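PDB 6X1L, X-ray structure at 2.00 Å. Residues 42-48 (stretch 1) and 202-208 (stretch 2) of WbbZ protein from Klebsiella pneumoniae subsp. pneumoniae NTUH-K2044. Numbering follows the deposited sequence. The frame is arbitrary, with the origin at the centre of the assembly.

Stretch 1 (42-48) TYDFFER
Stretch 2 202-208: NEFLARN

Two helices far apart in the sequence meet here at a steep angle. Residues 42-48 are helical throughout, with phi/psi near -67/-39, and residues 203-208 form the first turns of a second helix. Their N-to-C directions differ by 119° and their axes come no closer than 11.2 Å. The register is marked by Tyr43 and Glu203, whose CA atoms, the nearest across the stretches, lie 6.8 Å apart.

Asn202, with chi1 t, caps the second helix: its OD1 accepts from Leu205 N at 2.9 Å and, weakly, from Phe204 N at 2.9 Å, occupying amides that the first turn would otherwise leave unpaired.

Arg207 and Tyr43 cover the most surface. Arg207 points toward the first helix with chi1 m and chi2 and chi3 both t, an extended chain that carries its guanidinium across the gap; chi4 is 96°. Asp44, chi1 m, starts out sideways, but its carboxylate reaches the guanidinium edge, where OD1 accepts from Arg207 NH2 at 2.7 Å and from Arg207 NE at 2.8 Å. One oxygen thus serves two donors in a salt bridge. Glu47, three residues after Asp44 and so a little less than one turn on, has chi1 m and chi2 t; its OE1 accepts a weak hydrogen bond from Arg207 NH2 at 3.1 Å, forming a second salt bridge. The planar cation suits both roles, since its edge donates to the acids while one face lies against Tyr43, with Tyr43 CB 3.3 Å from Arg207 NH2.

The Tyr43 ring, at chi1 m and chi2 -50°, provides a broad apolar surface. Glu203, chi1 p and chi2 m, places its CB over one face, 3.8 Å from the Tyr43 ring centroid, in a CH-pi contact. Small Ala206 meets the ring edge, with Tyr43 CE2 4.3 Å from Ala206 CB.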

ATOM      1  N   THR A  42       7.436  15.560  -1.134  1.00 49.97           N
ATOM      2  CA  THR A  42       8.757  16.081  -1.469  1.00 47.95           C
ATOM      3  C   THR A  42       9.062  15.885  -2.948  1.00 50.58           C
ATOM      4  O   THR A  42       9.650  16.764  -3.588  1.00 51.43           O
ATOM      5  CB  THR A  42       9.821  15.409  -0.601  1.00 55.06           C
ATOM      6  OG1 THR A  42       9.488  15.587   0.780  1.00 49.94           O
ATOM      7  CG2 THR A  42      11.187  16.029  -0.858  1.00 64.79           C
ATOM      8  N   TYR A  43       8.654  14.747  -3.519  1.00 43.63           N
ATOM      9  CA  TYR A  43       8.847  14.552  -4.951  1.00 44.24           C
ATOM     10  C   TYR A  43       7.991  15.525  -5.752  1.00 47.18           C
ATOM     11  O   TYR A  43       8.437  16.050  -6.777  1.00 55.16           O
ATOM     12  CB  TYR A  43       8.546  13.098  -5.330  1.00 46.52           C
ATOM     13  CG  TYR A  43       9.511  12.123  -4.690  1.00 51.38           C
ATOM     14  CD1 TYR A  43      10.882  12.330  -4.767  1.00 55.23           C
ATOM     15  CD2 TYR A  43       9.053  11.020  -3.981  1.00 45.05           C
ATOM     16  CE1 TYR A  43      11.774  11.456  -4.175  1.00 55.52           C
ATOM     17  CE2 TYR A  43       9.937  10.136  -3.381  1.00 50.01           C
ATOM     18  CZ  TYR A  43      11.297  10.361  -3.482  1.00 56.17           C
ATOM     19  OH  TYR A  43      12.179   9.487  -2.888  1.00 54.59           O
ATOM     20  N   ASP A  44       6.760  15.780  -5.298  1.00 45.49           N
ATOM     21  CA  ASP A  44       5.935  16.804  -5.931  1.00 47.37           C
ATOM     22  C   ASP A  44       6.605  18.170  -5.842  1.00 48.39           C
ATOM     23  O   ASP A  44       6.561  18.959  -6.793  1.00 51.81           O
ATOM     24  CB  ASP A  44       4.556  16.845  -5.271  1.00 47.31           C
ATOM     25  CG  ASP A  44       3.774  15.551  -5.466  1.00 54.51           C
ATOM     26  OD1 ASP A  44       4.248  14.679  -6.218  1.00 50.97           O
ATOM     27  OD2 ASP A  44       2.689  15.408  -4.864  1.00 49.24           O
ATOM     28  N   PHE A  45       7.232  18.460  -4.703  1.00 46.94           N
ATOM     29  CA  PHE A  45       7.892  19.749  -4.513  1.00 48.05           C
ATOM     30  C   PHE A  45       9.091  19.905  -5.443  1.00 59.12           C
ATOM     31  O   PHE A  45       9.291  20.975  -6.030  1.00 61.04           O
ATOM     32  CB  PHE A  45       8.312  19.892  -3.053  1.00 46.82           C
ATOM     33  CG  PHE A  45       9.188  21.087  -2.787  1.00 49.75           C
ATOM     34  CD1 PHE A  45       8.634  22.336  -2.586  1.00 60.40           C
ATOM     35  CD2 PHE A  45      10.564  20.954  -2.733  1.00 52.69           C
ATOM     36  CE1 PHE A  45       9.439  23.435  -2.338  1.00 65.39           C
ATOM     37  CE2 PHE A  45      11.369  22.048  -2.493  1.00 58.71           C
ATOM     38  CZ  PHE A  45      10.807  23.289  -2.292  1.00 63.05           C
ATOM     39  N   PHE A  46       9.901  18.853  -5.590  1.00 60.40           N
ATOM     40  CA  PHE A  46      11.043  18.916  -6.497  1.00 55.50           C
ATOM     41  C   PHE A  46      10.598  19.132  -7.938  1.00 61.00           C
ATOM     42  O   PHE A  46      11.166  19.965  -8.654  1.00 64.94           O
ATOM     43  CB  PHE A  46      11.868  17.633  -6.396  1.00 55.47           C
ATOM     44  CG  PHE A  46      12.625  17.494  -5.107  1.00 58.58           C
ATOM     45  CD1 PHE A  46      12.956  18.609  -4.357  1.00 60.49           C
ATOM     46  CD2 PHE A  46      13.014  16.243  -4.650  1.00 60.99           C
ATOM     47  CE1 PHE A  46      13.658  18.482  -3.172  1.00 59.96           C
ATOM     48  CE2 PHE A  46      13.715  16.109  -3.467  1.00 58.99           C
ATOM     49  CZ  PHE A  46      14.039  17.231  -2.726  1.00 57.64           C
ATOM     50  N   GLU A  47       9.585  18.387  -8.383  1.00 58.42           N
ATOM     51  CA  GLU A  47       9.150  18.490  -9.770  1.00 57.55           C
ATOM     52  C   GLU A  47       8.542  19.856 -10.063  1.00 57.16           C
ATOM     53  O   GLU A  47       8.752  20.414 -11.147  1.00 60.61           O
ATOM     54  CB  GLU A  47       8.150  17.376 -10.091  1.00 60.37           C
ATOM     55  CG  GLU A  47       8.734  15.974 -10.002  1.00 67.03           C
ATOM     56  CD  GLU A  47       7.726  14.895 -10.371  1.00 86.09           C
ATOM     57  OE1 GLU A  47       7.980  13.709 -10.068  1.00 88.58           O
ATOM     58  OE2 GLU A  47       6.678  15.235 -10.960  1.00 91.76           O
ATOM     59  N   ARG A  48       7.794  20.415  -9.110  1.00 56.79           N
ATOM     60  CA  ARG A  48       7.124  21.686  -9.362  1.00 64.13           C
ATOM     61  C   ARG A  48       8.106  22.849  -9.394  1.00 69.98           C
ATOM     62  O   ARG A  48       7.831  23.873 -10.033  1.00 72.14           O
ATOM     63  CB  ARG A  48       6.043  21.926  -8.308  1.00 69.11           C
ATOM     64  CG  ARG A  48       5.043  22.998  -8.693  1.00 83.34           C
ATOM     65  CD  ARG A  48       5.145  24.192  -7.771  1.00 94.86           C
ATOM     66  NE  ARG A  48       4.779  23.840  -6.403  1.00 99.17           N
ATOM     67  CZ  ARG A  48       4.810  24.688  -5.381  1.00100.07           C
ATOM     68  NH1 ARG A  48       5.192  25.944  -5.569  1.00 95.56           N
ATOM     69  NH2 ARG A  48       4.456  24.279  -4.172  1.00101.87           N
ATOM     70  N   ASN A 202      11.885   5.292  -3.460  1.00 50.28           N
ATOM     71  CA  ASN A 202      11.198   4.962  -4.705  1.00 43.11           C
ATOM     72  C   ASN A 202       9.968   5.857  -4.797  1.00 42.63           C
ATOM     73  O   ASN A 202       9.015   5.687  -4.029  1.00 46.35           O
ATOM     74  CB  ASN A 202      10.815   3.481  -4.728  1.00 44.52           C
ATOM     75  CG  ASN A 202      10.122   3.065  -6.020  1.00 49.40           C
ATOM     76  OD1 ASN A 202       9.256   3.771  -6.537  1.00 53.55           O
ATOM     77  ND2 ASN A 202      10.499   1.905  -6.536  1.00 47.61           N
ATOM     78  N   GLU A 203       9.978   6.799  -5.746  1.00 48.79           N
ATOM     79  CA  GLU A 203       8.895   7.777  -5.828  1.00 47.90           C
ATOM     80  C   GLU A 203       7.572   7.136  -6.236  1.00 40.56           C
ATOM     81  O   GLU A 203       6.504   7.610  -5.830  1.00 48.69           O
ATOM     82  CB  GLU A 203       9.268   8.908  -6.795  1.00 48.28           C
ATOM     83  CG  GLU A 203       9.434   8.494  -8.254  1.00 47.91           C
ATOM     84  CD  GLU A 203      10.814   7.946  -8.568  1.00 56.16           C
ATOM     85  OE1 GLU A 203      11.596   7.702  -7.622  1.00 59.55           O
ATOM     86  OE2 GLU A 203      11.118   7.763  -9.767  1.00 60.64           O
ATOM     87  N   PHE A 204       7.612   6.064  -7.023  1.00 47.24           N
ATOM     88  CA  PHE A 204       6.369   5.393  -7.393  1.00 51.36           C
ATOM     89  C   PHE A 204       5.753   4.690  -6.191  1.00 46.05           C
ATOM     90  O   PHE A 204       4.555   4.833  -5.919  1.00 45.13           O
ATOM     91  CB  PHE A 204       6.626   4.410  -8.534  1.00 48.92           C
ATOM     92  CG  PHE A 204       6.918   5.079  -9.844  1.00 55.05           C
ATOM     93  CD1 PHE A 204       5.891   5.380 -10.727  1.00 55.58           C
ATOM     94  CD2 PHE A 204       8.217   5.416 -10.190  1.00 53.60           C
ATOM     95  CE1 PHE A 204       6.155   5.998 -11.935  1.00 61.07           C
ATOM     96  CE2 PHE A 204       8.491   6.037 -11.396  1.00 55.45           C
ATOM     97  CZ  PHE A 204       7.458   6.328 -12.269  1.00 62.88           C
ATOM     98  N   LEU A 205       6.572   3.948  -5.443  1.00 46.20           N
ATOM     99  CA  LEU A 205       6.086   3.282  -4.241  1.00 40.63           C
ATOM    100  C   LEU A 205       5.565   4.287  -3.223  1.00 48.95           C
ATOM    101  O   LEU A 205       4.536   4.045  -2.578  1.00 43.69           O
ATOM    102  CB  LEU A 205       7.199   2.416  -3.647  1.00 47.78           C
ATOM    103  CG  LEU A 205       6.904   1.616  -2.380  1.00 54.75           C
ATOM    104  CD1 LEU A 205       5.568   0.891  -2.490  1.00 55.42           C
ATOM    105  CD2 LEU A 205       8.029   0.626  -2.137  1.00 52.33           C
ATOM    106  N   ALA A 206       6.246   5.432  -3.069  1.00 43.51           N
ATOM    107  CA  ALA A 206       5.757   6.442  -2.137  1.00 34.79           C
ATOM    108  C   ALA A 206       4.411   6.995  -2.585  1.00 37.73           C
ATOM    109  O   ALA A 206       3.487   7.141  -1.776  1.00 38.72           O
ATOM    110  CB  ALA A 206       6.781   7.584  -1.980  1.00 37.86           C
ATOM    111  N   ARG A 207       4.281   7.327  -3.870  1.00 35.15           N
ATOM    112  CA  ARG A 207       3.035   7.938  -4.328  1.00 37.38           C
ATOM    113  C   ARG A 207       1.881   6.937  -4.315  1.00 42.75           C
ATOM    114  O   ARG A 207       0.747   7.294  -3.973  1.00 41.61           O
ATOM    115  CB  ARG A 207       3.223   8.534  -5.723  1.00 41.38           C
ATOM    116  CG  ARG A 207       4.017   9.852  -5.704  1.00 41.06           C
ATOM    117  CD  ARG A 207       3.702  10.690  -6.931  1.00 53.32           C
ATOM    118  NE  ARG A 207       4.437  11.955  -6.961  1.00 51.79           N
ATOM    119  CZ  ARG A 207       5.578  12.132  -7.617  1.00 49.04           C
ATOM    120  NH1 ARG A 207       6.116  11.125  -8.290  1.00 42.37           N
ATOM    121  NH2 ARG A 207       6.180  13.316  -7.610  1.00 52.62           N
ATOM    122  N   ASN A 208       2.147   5.678  -4.664  1.00 36.69           N
ATOM    123  CA  ASN A 208       1.059   4.703  -4.695  1.00 35.73           C
ATOM    124  C   ASN A 208       0.648   4.274  -3.290  1.00 43.48           C
ATOM    125  O   ASN A 208      -0.544   4.066  -3.033  1.00 47.12           O
ATOM    126  CB  ASN A 208       1.457   3.510  -5.558  1.00 39.81           C
ATOM    127  CG  ASN A 208       1.418   3.839  -7.033  1.00 42.29           C
ATOM    128  OD1 ASN A 208       0.530   4.555  -7.494  1.00 43.55           O
ATOM    129  ND2 ASN A 208       2.384   3.331  -7.779  1.00 37.11           N
TER